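Local coordinates for protein member of DUF4221 family (Bacteroides vulgatus, PDB 3S9J) that is of unknown function but folds as a six-bladed beta-propeller of the DUF4221 family, at residues Y134-R148 and Y199-L212. Numbering follows the deposited sequence. Where two conformers were deposited one is given.
With GOL (glycerol), chain R; FMT (formic acid), chain H; FMT (formic acid), chain F.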
ATOM      1  N   TYR A 134      -3.184  -0.359  -1.445  1.00 20.83           N
ATOM      2  CA  TYR A 134      -2.796  -1.017  -0.190  1.00 20.98           C
ATOM      3  C   TYR A 134      -1.342  -0.623   0.049  1.00 20.33           C
ATOM      4  O   TYR A 134      -0.562  -0.492  -0.888  1.00 19.98           O
ATOM      5  CB  TYR A 134      -2.975  -2.537  -0.232  1.00 21.24           C
ATOM      6  CG  TYR A 134      -2.171  -3.234  -1.324  1.00 19.83           C
ATOM      7  CD1 TYR A 134      -2.662  -3.342  -2.611  1.00 26.53           C
ATOM      8  CD2 TYR A 134      -0.955  -3.819  -1.039  1.00 24.28           C
ATOM      9  CE1 TYR A 134      -1.919  -3.988  -3.631  1.00 29.92           C
ATOM     10  CE2 TYR A 134      -0.230  -4.469  -2.028  1.00 24.31           C
ATOM     11  CZ  TYR A 134      -0.694  -4.549  -3.301  1.00 34.52           C
ATOM     12  OH  TYR A 134       0.095  -5.196  -4.232  1.00 37.06           O
ATOM     13  N   ASN A 135      -0.969  -0.453   1.295  1.00 21.03           N
ATOM     14  CA  ASN A 135       0.362   0.035   1.580  1.00 21.34           C
ATOM     15  C   ASN A 135       1.401  -1.014   1.101  1.00 20.40           C
ATOM     16  O   ASN A 135       1.465  -2.140   1.620  1.00 22.14           O
ATOM     17  CB  ASN A 135       0.543   0.350   3.049  1.00 21.36           C
ATOM     18  CG  ASN A 135       1.791   1.190   3.307  1.00 25.01           C
ATOM     19  OD1 ASN A 135       2.165   2.001   2.462  1.00 25.72           O
ATOM     20  ND2 ASN A 135       2.446   0.969   4.448  1.00 24.35           N
ATOM     21  N   ALA A 136       2.188  -0.616   0.108  1.00 23.11           N
ATOM     22  CA  ALA A 136       3.226  -1.460  -0.480  1.00 21.71           C
ATOM     23  C   ALA A 136       4.353  -0.529  -0.984  1.00 21.14           C
ATOM     24  O   ALA A 136       4.497  -0.299  -2.171  1.00 22.51           O
ATOM     25  CB  ALA A 136       2.654  -2.252  -1.611  1.00 21.92           C
ATOM     26  N   PRO A 137       5.115   0.031  -0.061  1.00 22.39           N
ATOM     27  CA  PRO A 137       5.940   1.191  -0.391  1.00 21.63           C
ATOM     28  C   PRO A 137       7.249   0.873  -1.100  1.00 23.83           C
ATOM     29  O   PRO A 137       7.942   1.807  -1.510  1.00 24.73           O
ATOM     30  CB  PRO A 137       6.270   1.785   0.986  1.00 22.17           C
ATOM     31  CG  PRO A 137       6.232   0.584   1.897  1.00 26.74           C
ATOM     32  CD  PRO A 137       5.083  -0.210   1.394  1.00 23.73           C
ATOM     33  N   ALA A 138       7.577  -0.413  -1.188  1.00 23.96           N
ATOM     34  CA  ALA A 138       8.927  -0.895  -1.501  1.00 23.94           C
ATOM     35  C   ALA A 138       9.865  -0.366  -0.436  1.00 22.80           C
ATOM     36  O   ALA A 138       9.472   0.395   0.458  1.00 23.61           O
ATOM     37  CB  ALA A 138       9.371  -0.498  -2.894  1.00 20.74           C
ATOM     38  N   PHE A 139      11.133  -0.768  -0.506  1.00 22.19           N
ATOM     39  CA  PHE A 139      12.135  -0.231   0.371  1.00 23.97           C
ATOM     40  C   PHE A 139      13.514  -0.416  -0.287  1.00 25.05           C
ATOM     41  O   PHE A 139      13.676  -1.208  -1.247  1.00 24.64           O
ATOM     42  CB  PHE A 139      12.082  -0.818   1.784  1.00 26.12           C
ATOM     43  CG  PHE A 139      12.280  -2.329   1.859  1.00 26.21           C
ATOM     44  CD1 PHE A 139      11.201  -3.190   1.710  1.00 28.13           C
ATOM     45  CD2 PHE A 139      13.533  -2.876   2.088  1.00 28.47           C
ATOM     46  CE1 PHE A 139      11.380  -4.574   1.772  1.00 28.73           C
ATOM     47  CE2 PHE A 139      13.718  -4.274   2.167  1.00 27.64           C
ATOM     48  CZ  PHE A 139      12.628  -5.107   2.026  1.00 29.56           C
ATOM     49  N   ILE A 140      14.461   0.372   0.175  1.00 27.61           N
ATOM     50  CA  ILE A 140      15.819   0.365  -0.399  1.00 26.02           C
ATOM     51  C   ILE A 140      16.786  -0.003   0.702  1.00 29.02           C
ATOM     52  O   ILE A 140      16.807   0.611   1.770  1.00 28.46           O
ATOM     53  CB  ILE A 140      16.179   1.706  -1.086  1.00 26.52           C
ATOM     54  CG1 ILE A 140      15.233   1.948  -2.279  1.00 30.13           C
ATOM     55  CG2 ILE A 140      17.677   1.739  -1.571  1.00 27.98           C
ATOM     56  CD1 ILE A 140      15.431   3.251  -3.015  1.00 32.34           C
ATOM     57  N   LYS A 141      17.569  -1.046   0.449  1.00 29.53           N
ATOM     58  CA  LYS A 141      18.615  -1.482   1.394  1.00 32.35           C
ATOM     59  C   LYS A 141      19.858  -1.760   0.559  1.00 34.43           C
ATOM     60  O   LYS A 141      19.783  -2.485  -0.440  1.00 30.92           O
ATOM     61  CB  LYS A 141      18.161  -2.728   2.176  1.00 33.79           C
ATOM     62  CG  LYS A 141      19.161  -3.240   3.242  1.00 43.28           C
ATOM     63  CD  LYS A 141      18.595  -4.433   4.071  1.00 48.97           C
ATOM     64  CE  LYS A 141      19.538  -4.873   5.219  1.00 54.56           C
ATOM     65  NZ  LYS A 141      18.958  -5.979   6.124  1.00 53.18           N
ATOM     66  N   ASP A 142      20.985  -1.145   0.940  1.00 37.19           N
ATOM     67  CA  ASP A 142      22.263  -1.368   0.258  0.50 38.17           C
ATOM     68  C   ASP A 142      22.136  -1.158  -1.259  1.00 38.73           C
ATOM     69  O   ASP A 142      22.599  -1.983  -2.037  1.00 38.27           O
ATOM     70  CB  ASP A 142      22.741  -2.782   0.572  0.50 40.24           C
ATOM     71  CG  ASP A 142      24.249  -2.914   0.583  0.50 41.51           C
ATOM     72  OD1 ASP A 142      24.977  -1.933   0.296  0.50 39.44           O
ATOM     73  OD2 ASP A 142      24.696  -4.030   0.905  0.50 41.37           O
ATOM     74  N   SER A 143      21.479  -0.066  -1.648  1.00 36.11           N
ATOM     75  CA  SER A 143      21.288   0.338  -3.049  1.00 35.06           C
ATOM     76  C   SER A 143      20.554  -0.686  -3.954  1.00 30.30           C
ATOM     77  O   SER A 143      20.747  -0.695  -5.171  1.00 28.49           O
ATOM     78  CB  SER A 143      22.639   0.760  -3.648  1.00 42.35           C
ATOM     79  OG  SER A 143      23.109   1.930  -2.972  1.00 47.85           O
ATOM     80  N   CYS A 144      19.691  -1.495  -3.341  1.00 28.43           N
ATOM     81  CA  CYS A 144      18.761  -2.354  -4.062  1.00 26.28           C
ATOM     82  C   CYS A 144      17.342  -2.001  -3.646  1.00 25.21           C
ATOM     83  O   CYS A 144      17.082  -1.738  -2.468  1.00 25.54           O
ATOM     84  CB  CYS A 144      18.998  -3.822  -3.722  1.00 28.88           C
ATOM     85  SG  CYS A 144      20.672  -4.400  -4.160  1.00 31.90           S
ATOM     86  N   ILE A 145      16.436  -2.054  -4.612  1.00 23.36           N
ATOM     87  CA  ILE A 145      15.012  -1.836  -4.344  1.00 24.80           C
ATOM     88  C   ILE A 145      14.338  -3.196  -4.184  1.00 25.80           C
ATOM     89  O   ILE A 145      14.531  -4.078  -5.005  1.00 27.57           O
ATOM     90  CB  ILE A 145      14.342  -1.011  -5.433  1.00 24.02           C
ATOM     91  CG1 ILE A 145      12.890  -0.704  -4.988  1.00 25.09           C
ATOM     92  CG2 ILE A 145      14.417  -1.691  -6.801  1.00 24.22           C
ATOM     93  CD1 ILE A 145      12.183   0.243  -5.859  1.00 33.51           C
ATOM     94  N   PHE A 146      13.547  -3.329  -3.121  1.00 24.49           N
ATOM     95  CA  PHE A 146      12.852  -4.553  -2.745  1.00 24.79           C
ATOM     96  C   PHE A 146      11.389  -4.362  -2.985  1.00 25.54           C
ATOM     97  O   PHE A 146      10.813  -3.337  -2.576  1.00 25.19           O
ATOM     98  CB  PHE A 146      13.060  -4.826  -1.280  1.00 25.89           C
ATOM     99  CG  PHE A 146      14.435  -5.292  -0.945  1.00 25.72           C
ATOM    100  CD1 PHE A 146      15.522  -4.409  -0.987  1.00 27.42           C
ATOM    101  CD2 PHE A 146      14.653  -6.614  -0.555  1.00 29.72           C
ATOM    102  CE1 PHE A 146      16.790  -4.850  -0.654  1.00 30.28           C
ATOM    103  CE2 PHE A 146      15.943  -7.044  -0.230  1.00 31.85           C
ATOM    104  CZ  PHE A 146      16.989  -6.167  -0.277  1.00 31.44           C
ATOM    105  N   LEU A 147      10.784  -5.351  -3.623  1.00 25.51           N
ATOM    106  CA  LEU A 147       9.405  -5.330  -4.138  0.50 26.00           C
ATOM    107  C   LEU A 147       8.690  -6.638  -3.776  1.00 25.19           C
ATOM    108  O   LEU A 147       9.315  -7.683  -3.823  1.00 24.67           O
ATOM    109  CB  LEU A 147       9.395  -5.299  -5.684  0.50 26.28           C
ATOM    110  CG  LEU A 147       9.776  -4.055  -6.506  0.50 33.55           C
ATOM    111  CD1 LEU A 147       8.815  -3.903  -7.666  0.50 27.08           C
ATOM    112  CD2 LEU A 147       9.772  -2.806  -5.695  0.50 32.97           C
ATOM    113  N   ARG A 148       7.381  -6.581  -3.576  1.00 25.13           N
ATOM    114  CA  ARG A 148       6.580  -7.788  -3.447  1.00 24.89           C
ATOM    115  C   ARG A 148       6.641  -8.601  -4.716  1.00 24.64           C
ATOM    116  O   ARG A 148       6.694  -8.056  -5.828  1.00 26.46           O
ATOM    117  CB  ARG A 148       5.115  -7.399  -3.153  1.00 25.49           C
ATOM    118  CG  ARG A 148       4.098  -8.487  -3.281  1.00 30.33           C
ATOM    119  CD  ARG A 148       2.743  -8.011  -2.738  1.00 32.62           C
ATOM    120  NE  ARG A 148       1.683  -8.945  -3.081  1.00 37.52           N
ATOM    121  CZ  ARG A 148       0.976  -8.948  -4.207  1.00 43.42           C
ATOM    122  NH1 ARG A 148       1.194  -8.056  -5.169  1.00 48.36           N
ATOM    123  NH2 ARG A 148       0.046  -9.889  -4.372  1.00 40.54           N
ATOM    124  N   TYR A 199      -4.471 -14.106  -1.434  1.00 24.92           N
ATOM    125  CA  TYR A 199      -3.125 -14.261  -0.865  1.00 25.95           C
ATOM    126  C   TYR A 199      -2.365 -12.935  -0.808  1.00 24.80           C
ATOM    127  O   TYR A 199      -1.163 -12.920  -0.616  1.00 25.52           O
ATOM    128  CB  TYR A 199      -2.308 -15.321  -1.615  1.00 27.25           C
ATOM    129  CG  TYR A 199      -2.065 -15.033  -3.063  1.00 29.31           C
ATOM    130  CD1 TYR A 199      -2.983 -15.410  -4.027  1.00 32.94           C
ATOM    131  CD2 TYR A 199      -0.899 -14.395  -3.483  1.00 33.36           C
ATOM    132  CE1 TYR A 199      -2.776 -15.146  -5.369  1.00 39.93           C
ATOM    133  CE2 TYR A 199      -0.688 -14.121  -4.832  1.00 34.75           C
ATOM    134  CZ  TYR A 199      -1.637 -14.504  -5.769  1.00 43.70           C
ATOM    135  OH  TYR A 199      -1.470 -14.265  -7.114  1.00 54.65           O
ATOM    136  N   GLY A 200      -3.089 -11.832  -0.897  1.00 23.16           N
ATOM    137  CA  GLY A 200      -2.487 -10.521  -0.848  1.00 25.01           C
ATOM    138  C   GLY A 200      -1.943 -10.178   0.517  1.00 24.19           C
ATOM    139  O   GLY A 200      -2.414 -10.691   1.562  1.00 23.17           O
ATOM    140  N   PHE A 201      -0.981  -9.263   0.519  1.00 22.64           N
ATOM    141  CA  PHE A 201      -0.480  -8.694   1.758  1.00 22.79           C
ATOM    142  C   PHE A 201      -0.047  -7.262   1.577  1.00 21.72           C
ATOM    143  O   PHE A 201       0.309  -6.850   0.474  1.00 23.94           O
ATOM    144  CB  PHE A 201       0.678  -9.502   2.357  1.00 26.95           C
ATOM    145  CG  PHE A 201       1.948  -9.517   1.529  1.00 24.94           C
ATOM    146  CD1 PHE A 201       2.145 -10.474   0.544  1.00 22.33           C
ATOM    147  CD2 PHE A 201       2.979  -8.633   1.807  1.00 25.75           C
ATOM    148  CE1 PHE A 201       3.333 -10.531  -0.176  1.00 26.58           C
ATOM    149  CE2 PHE A 201       4.175  -8.681   1.087  1.00 26.06           C
ATOM    150  CZ  PHE A 201       4.343  -9.610   0.090  1.00 25.99           C
ATOM    151  N   SER A 202      -0.081  -6.520   2.674  1.00 21.94           N
ATOM    152  CA  SER A 202       0.486  -5.189   2.769  1.00 22.61           C
ATOM    153  C   SER A 202       1.774  -5.295   3.561  1.00 22.23           C
ATOM    154  O   SER A 202       1.989  -6.252   4.313  1.00 25.64           O
ATOM    155  CB  SER A 202      -0.533  -4.254   3.454  1.00 22.25           C
ATOM    156  OG  SER A 202      -0.014  -2.949   3.742  1.00 22.36           O
ATOM    157  N   TYR A 203       2.670  -4.333   3.398  1.00 22.62           N
ATOM    158  CA  TYR A 203       3.921  -4.374   4.161  1.00 23.44           C
ATOM    159  C   TYR A 203       4.398  -2.945   4.363  1.00 24.20           C
ATOM    160  O   TYR A 203       3.982  -2.020   3.663  1.00 23.62           O
ATOM    161  CB  TYR A 203       4.998  -5.233   3.454  1.00 23.11           C
ATOM    162  CG  TYR A 203       5.464  -4.697   2.125  1.00 23.54           C
ATOM    163  CD1 TYR A 203       4.791  -5.004   0.966  1.00 21.50           C
ATOM    164  CD2 TYR A 203       6.575  -3.875   2.041  1.00 23.71           C
ATOM    165  CE1 TYR A 203       5.171  -4.501  -0.274  1.00 23.19           C
ATOM    166  CE2 TYR A 203       6.990  -3.364   0.832  1.00 24.15           C
ATOM    167  CZ  TYR A 203       6.286  -3.656  -0.329  1.00 22.74           C
ATOM    168  OH  TYR A 203       6.687  -3.160  -1.534  1.00 25.06           O
ATOM    169  N   ASP A 204       5.280  -2.781   5.321  1.00 25.18           N
ATOM    170  CA  ASP A 204       5.983  -1.535   5.489  1.00 25.38           C
ATOM    171  C   ASP A 204       7.378  -1.836   6.016  1.00 26.38           C
ATOM    172  O   ASP A 204       7.650  -2.938   6.494  1.00 25.74           O
ATOM    173  CB  ASP A 204       5.229  -0.585   6.422  1.00 24.73           C
ATOM    174  CG  ASP A 204       5.450   0.899   6.082  1.00 28.70           C
ATOM    175  OD1 ASP A 204       6.412   1.239   5.341  1.00 27.15           O
ATOM    176  OD2 ASP A 204       4.628   1.730   6.544  1.00 27.75           O
ATOM    177  N   TYR A 205       8.254  -0.847   5.899  1.00 26.86           N
ATOM    178  CA  TYR A 205       9.647  -1.009   6.281  1.00 26.46           C
ATOM    179  C   TYR A 205      10.035   0.092   7.262  1.00 26.81           C
ATOM    180  O   TYR A 205       9.853   1.257   6.984  1.00 27.55           O
ATOM    181  CB  TYR A 205      10.571  -0.998   5.064  1.00 27.72           C
ATOM    182  CG  TYR A 205      11.970  -1.525   5.385  1.00 27.81           C
ATOM    183  CD1 TYR A 205      12.215  -2.883   5.463  1.00 28.01           C
ATOM    184  CD2 TYR A 205      13.048  -0.658   5.602  1.00 31.07           C
ATOM    185  CE1 TYR A 205      13.456  -3.372   5.752  1.00 30.66           C
ATOM    186  CE2 TYR A 205      14.305  -1.152   5.892  1.00 33.61           C
ATOM    187  CZ  TYR A 205      14.502  -2.505   5.958  1.00 32.69           C
ATOM    188  OH  TYR A 205      15.755  -3.010   6.223  1.00 34.91           O
ATOM    189  N   ASN A 206      10.575  -0.322   8.393  1.00 28.95           N
ATOM    190  CA  ASN A 206      10.976   0.542   9.498  1.00 30.12           C
ATOM    191  C   ASN A 206      12.488   0.708   9.376  1.00 32.28           C
ATOM    192  O   ASN A 206      13.244  -0.218   9.655  1.00 32.79           O
ATOM    193  CB  ASN A 206      10.549  -0.172  10.796  1.00 29.69           C
ATOM    194  CG  ASN A 206      11.154   0.419  12.068  1.00 33.31           C
ATOM    195  OD1 ASN A 206      12.120   1.182  12.035  1.00 35.77           O
ATOM    196  ND2 ASN A 206      10.584   0.036  13.205  1.00 34.11           N
ATOM    197  N   TYR A 207      12.920   1.867   8.898  1.00 31.51           N
ATOM    198  CA  TYR A 207      14.352   2.103   8.648  1.00 32.00           C
ATOM    199  C   TYR A 207      15.147   2.273   9.930  1.00 34.13           C
ATOM    200  O   TYR A 207      16.327   1.955   9.972  1.00 37.40           O
ATOM    201  CB  TYR A 207      14.576   3.299   7.731  1.00 32.28           C
ATOM    202  CG  TYR A 207      14.217   3.020   6.271  1.00 30.91           C
ATOM    203  CD1 TYR A 207      15.138   2.394   5.417  1.00 31.44           C
ATOM    204  CD2 TYR A 207      12.989   3.404   5.747  1.00 32.01           C
ATOM    205  CE1 TYR A 207      14.837   2.142   4.101  1.00 30.64           C
ATOM    206  CE2 TYR A 207      12.665   3.145   4.416  1.00 29.99           C
ATOM    207  CZ  TYR A 207      13.610   2.532   3.592  1.00 32.55           C
ATOM    208  OH  TYR A 207      13.324   2.269   2.270  1.00 32.45           O
ATOM    209  N   LYS A 208      14.495   2.764  10.975  1.00 33.81           N
ATOM    210  CA  LYS A 208      15.137   2.889  12.290  1.00 37.14           C
ATOM    211  C   LYS A 208      15.714   1.554  12.756  1.00 38.69           C
ATOM    212  O   LYS A 208      16.851   1.485  13.241  1.00 39.06           O
ATOM    213  CB  LYS A 208      14.106   3.395  13.310  1.00 38.08           C
ATOM    214  CG  LYS A 208      14.607   3.552  14.776  1.00 42.72           C
ATOM    215  CD  LYS A 208      13.387   3.714  15.723  1.00 46.99           C
ATOM    216  CE  LYS A 208      13.716   3.478  17.179  1.00 57.25           C
ATOM    217  NZ  LYS A 208      14.099   4.741  17.859  1.00 62.91           N
ATOM    218  N   GLU A 209      14.919   0.493  12.649  1.00 36.96           N
ATOM    219  CA  GLU A 209      15.324  -0.831  13.140  1.00 37.79           C
ATOM    220  C   GLU A 209      15.665  -1.794  12.011  1.00 37.07           C
ATOM    221  O   GLU A 209      15.939  -2.960  12.285  1.00 39.94           O
ATOM    222  CB  GLU A 209      14.214  -1.458  14.003  1.00 38.27           C
ATOM    223  CG  GLU A 209      13.791  -0.638  15.204  1.00 39.68           C
ATOM    224  CD  GLU A 209      14.899  -0.496  16.250  1.00 47.47           C
ATOM    225  OE1 GLU A 209      15.883  -1.262  16.200  1.00 44.93           O
ATOM    226  OE2 GLU A 209      14.772   0.382  17.120  1.00 51.59           O
ATOM    227  N   SER A 210      15.639  -1.323  10.765  1.00 36.28           N
ATOM    228  CA  SER A 210      15.884  -2.173   9.591  1.00 36.66           C
ATOM    229  C   SER A 210      14.980  -3.406   9.636  1.00 35.59           C
ATOM    230  O   SER A 210      15.432  -4.567   9.623  1.00 36.09           O
ATOM    231  CB  SER A 210      17.380  -2.534   9.500  1.00 38.86           C
ATOM    232  OG  SER A 210      18.083  -1.389   9.060  1.00 38.61           O
ATOM    233  N   ARG A 211      13.680  -3.124   9.703  1.00 33.54           N
ATOM    234  CA  ARG A 211      12.689  -4.115  10.067  1.00 32.55           C
ATOM    235  C   ARG A 211      11.512  -4.081   9.080  1.00 31.37           C
ATOM    236  O   ARG A 211      10.901  -3.045   8.862  1.00 31.67           O
ATOM    237  CB  ARG A 211      12.210  -3.831  11.501  1.00 33.01           C
ATOM    238  CG  ARG A 211      11.093  -4.686  12.018  1.00 34.28           C
ATOM    239  CD  ARG A 211      10.876  -4.446  13.507  1.00 36.21           C
ATOM    240  NE  ARG A 211      11.969  -5.048  14.275  1.00 36.31           N
ATOM    241  CZ  ARG A 211      12.363  -4.666  15.480  1.00 43.63           C
ATOM    242  NH1 ARG A 211      11.760  -3.667  16.113  1.00 39.89           N
ATOM    243  NH2 ARG A 211      13.380  -5.291  16.052  1.00 45.01           N
ATOM    244  N   LEU A 212      11.213  -5.251   8.527  1.00 31.14           N
ATOM    245  CA  LEU A 212      10.141  -5.447   7.570  1.00 28.06           C
ATOM    246  C   LEU A 212       8.977  -6.080   8.302  1.00 28.39           C
ATOM    247  O   LEU A 212       9.156  -7.047   9.036  1.00 27.87           O
ATOM    248  CB  LEU A 212      10.585  -6.393   6.482  1.00 29.57           C
ATOM    249  CG  LEU A 212       9.559  -6.829   5.430  1.00 27.12           C
ATOM    250  CD1 LEU A 212       9.041  -5.628   4.617  1.00 26.82           C
ATOM    251  CD2 LEU A 212      10.210  -7.885   4.512  1.00 30.20           C
TER
HETATM  252  C1  GOL R 416      -3.799 -11.334  -6.676  1.00 65.36           C
HETATM  253  O1  GOL R 416      -3.290 -10.655  -7.802  1.00 68.41           O
HETATM  254  C2  GOL R 416      -3.655 -10.479  -5.411  1.00 59.28           C
HETATM  255  O2  GOL R 416      -2.638  -9.491  -5.520  1.00 59.10           O
HETATM  256  C3  GOL R 416      -3.333 -11.388  -4.228  1.00 50.12           C
HETATM  257  O3  GOL R 416      -4.332 -12.385  -4.036  1.00 35.70           O
HETATM  258  C   FMT H 406      18.478  -0.470   5.420  1.00 53.87           C
HETATM  259  O1  FMT H 406      17.645  -1.121   6.057  1.00 48.05           O
HETATM  260  O2  FMT H 406      18.216   0.557   4.782  1.00 55.00           O
HETATM  261  C   FMT F 404      -6.171 -10.390  -2.112  1.00 34.50           C
HETATM  262  O1  FMT F 404      -6.532 -10.814  -3.208  1.00 36.26           O
HETATM  263  O2  FMT F 404      -5.930 -11.126  -1.161  1.00 29.49           O
HETATM  264  O   HOH W   1      10.162   2.350   2.172  1.00 31.46           O
HETATM  265  O   HOH W   2      16.307  -5.530   7.127  1.00 35.70           O
HETATM  266  O   HOH W   3       5.622  -4.043  -3.748  1.00 24.88           O
HETATM  267  O   HOH W   4       0.650 -11.553  -2.249  1.00 27.99           O
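Phe139 lies flat between Tyr205, which covers one face in an offset stack with ring centroids 4.2 Å apart and planes at 3°, and CB of Phe146 on the opposite face. At its edge sits CE2 of Tyr203. The Tyr203 ring offers one face to Ala136 CA and to Pro137, whose ring supplies an aliphatic CD for a CH-pi contact 4.1 Å from the centroid. With CG set between backbone N and carbonyl carbon (chi1 65°), this ring leans over the loop at 136-138, and its OH accepts from Ala138 N at 2.9 Å. Two neighbouring blades of the six-bladed beta-propeller meet here: strands 139-141 and 201-206 are the first strands of successive four-stranded sheets, and broad aromatics suit the seam between them. Asn135 O is gripped twice, by Tyr203 N at 3.1 Å and, on a lone pair, by the short hydroxyl of Ser202, OG at 2.7 Å; Ser202 and Asn135 also bond to Ile270 of the next blade. Arg148 suits its place by length: its aliphatic CD lies over the Phe201 face, while its charge reaches Glu150. Beyond it, O3 of a glycerol, probably from the crystallisation liquor, lies over one face of Tyr199 and accepts from Tyr199 N. An alanine in place of Tyr199 would probably strip the ring from under that O3 and open a gap beside Arg148 NH2.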